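PDB 5FIR: partner of xrn-2 protein 1 from Caenorhabditis elegans, which binds the exoribonuclease XRN-2 through its XTBD domain, stabilising the enzyme and enhancing its activity, and so contributes to the turnover of mature microRNAs. Local coordinates for residues L48-V52 against L63-I67. Residues are numbered along the deposited sequence; the frame is centred on the assembly and turned at random.
Sequences LFINV and LMQKI
Within the XRN-2-binding XTBD domain, a small all-helical unit, L48, F49 and V52 of helix 39-55 receive I67 of helix 61-71 at a buried helix-helix crossing. The two short segments run nearly perpendicular, at 98°, with axes 10.4 Å apart at closest approach, a spacing bridged by apolar side chains from both helices.

I67 is the centre, and its two branches take different partners. I67 CG2, anti to the backbone N, lies over the backbone of F49, 3.7 Å from F49 CA, and also meets the rim of the phenyl ring near its plane, 4.1 Å from F49 CD1. The same methyl, I67 CG2, comes to 4.3 Å from V52 CG2. The other branch, I67 CG1, turns to L48 and approaches L48 CG at 3.9 Å. Beta-branching suits the site, since it spreads methyl and methylene to separate neighbours close to the main chain. Cut back to an alanine, this side chain would lose both branches, which would probably open a gap between L48, F49 and V52 and take away the methyl at this edge of the F49 ring.

L48 reaches further: CG lies anti to the backbone N (chi1 -162°), and L48 CD2 extends to L63 CD2 at 4.0 Å, the two side chains crossing at about a right angle. At the more open border, M64, present as selenomethionine, has a long unbranched chain that bends at chi2 and chi3 and brings M64 SE to 4.1 Å from V52 CG1; short, branched V52 meets it without extending far from its helix.

The F49 ring also stacks with F29 of helix 20-33, and I67 touches F29 as well, linking the crossing to a third helix. With no hydrogen bond or salt bridge across the two segments, their mutual hold is apolar, resting on the fit of hydrocarbon surfaces and their removal from water.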
loop_
_atom_site.group_PDB
_atom_site.type_symbol
_atom_site.label_atom_id
_atom_site.label_comp_id
_atom_site.label_asym_id
_atom_site.label_seq_id
_atom_site.Cartn_x
_atom_site.Cartn_y
_atom_site.Cartn_z
ATOM N N LEU B 48 22.388 15.379 5.826
ATOM C CA LEU B 48 22.352 16.226 4.652
ATOM C C LEU B 48 23.616 16.038 3.827
ATOM O O LEU B 48 23.560 15.877 2.602
ATOM C CB LEU B 48 22.179 17.654 5.142
ATOM C CG LEU B 48 21.724 18.803 4.295
ATOM C CD1 LEU B 48 20.403 18.451 3.693
ATOM C CD2 LEU B 48 21.518 19.885 5.296
ATOM N N PHE B 49 24.763 15.963 4.504
ATOM C CA PHE B 49 26.044 15.786 3.827
ATOM C C PHE B 49 26.072 14.491 3.037
ATOM O O PHE B 49 26.307 14.501 1.829
ATOM C CB PHE B 49 27.169 15.824 4.858
ATOM C CG PHE B 49 28.513 15.410 4.330
ATOM C CD1 PHE B 49 29.116 16.113 3.286
ATOM C CD2 PHE B 49 29.221 14.383 4.935
ATOM C CE1 PHE B 49 30.372 15.764 2.813
ATOM C CE2 PHE B 49 30.476 14.028 4.477
ATOM C CZ PHE B 49 31.056 14.722 3.412
ATOM N N ILE B 50 25.783 13.361 3.684
ATOM C CA ILE B 50 25.885 12.125 2.921
ATOM C C ILE B 50 24.718 11.936 1.978
ATOM O O ILE B 50 24.797 11.100 1.077
ATOM C CB ILE B 50 26.039 10.862 3.776
ATOM C CG1 ILE B 50 24.826 10.616 4.585
ATOM C CG2 ILE B 50 27.243 10.928 4.678
ATOM C CD1 ILE B 50 24.876 9.221 5.037
ATOM N N ASN B 51 23.618 12.656 2.151
ATOM C CA ASN B 51 22.608 12.561 1.108
ATOM C C ASN B 51 23.088 13.193 -0.183
ATOM O O ASN B 51 22.768 12.693 -1.269
ATOM C CB ASN B 51 21.299 13.213 1.541
ATOM C CG ASN B 51 20.542 12.369 2.511
ATOM O OD1 ASN B 51 20.876 11.195 2.711
ATOM N ND2 ASN B 51 19.509 12.945 3.127
ATOM N N VAL B 52 23.888 14.260 -0.084
ATOM C CA VAL B 52 24.339 14.962 -1.283
ATOM C C VAL B 52 25.494 14.222 -1.943
ATOM O O VAL B 52 25.501 14.028 -3.160
ATOM C CB VAL B 52 24.724 16.413 -0.962
ATOM C CG1 VAL B 52 25.005 17.135 -2.255
ATOM C CG2 VAL B 52 23.616 17.097 -0.212
ATOM N N LEU B 63 21.663 25.713 1.110
ATOM C CA LEU B 63 22.160 24.576 1.886
ATOM C C LEU B 63 23.284 23.855 1.158
ATOM O O LEU B 63 24.151 23.249 1.795
ATOM C CB LEU B 63 21.043 23.572 2.209
ATOM C CG LEU B 63 20.045 23.809 3.341
ATOM C CD1 LEU B 63 18.982 22.748 3.280
ATOM C CD2 LEU B 63 20.726 23.781 4.692
HETATM N N MSE B 64 23.296 23.911 -0.161
HETATM C CA MSE B 64 24.329 23.258 -0.930
HETATM C C MSE B 64 25.683 23.918 -0.655
HETATM O O MSE B 64 26.705 23.245 -0.476
HETATM C CB MSE B 64 23.980 23.311 -2.416
HETATM C CG MSE B 64 22.691 22.577 -2.778
HETATM SE SE MSE B 64 22.852 20.667 -2.542
HETATM C CE MSE B 64 22.784 20.156 -4.414
ATOM N N GLN B 65 25.674 25.249 -0.608
ATOM C CA GLN B 65 26.889 25.977 -0.284
ATOM C C GLN B 65 27.319 25.740 1.159
ATOM O O GLN B 65 28.514 25.783 1.464
ATOM C CB GLN B 65 26.680 27.462 -0.548
ATOM C CG GLN B 65 27.958 28.269 -0.596
ATOM C CD GLN B 65 27.708 29.725 -0.263
ATOM O OE1 GLN B 65 26.616 30.080 0.197
ATOM N NE2 GLN B 65 28.714 30.584 -0.494
ATOM N N LYS B 66 26.377 25.486 2.059
ATOM C CA LYS B 66 26.746 25.170 3.433
ATOM C C LYS B 66 27.349 23.775 3.517
ATOM O O LYS B 66 28.358 23.563 4.196
ATOM C CB LYS B 66 25.519 25.272 4.349
ATOM C CG LYS B 66 25.819 25.165 5.849
ATOM C CD LYS B 66 24.552 25.258 6.682
ATOM C CE LYS B 66 24.799 25.394 8.190
ATOM N NZ LYS B 66 25.314 26.730 8.617
ATOM N N ILE B 67 26.721 22.801 2.856
ATOM C CA ILE B 67 27.220 21.432 2.909
ATOM C C ILE B 67 28.477 21.239 2.062
ATOM O O ILE B 67 29.280 20.335 2.333
ATOM C CB ILE B 67 26.081 20.475 2.549
ATOM C CG1 ILE B 67 25.219 20.348 3.788
ATOM C CG2 ILE B 67 26.585 19.114 2.211
ATOM C CD1 ILE B 67 26.041 20.019 5.012
#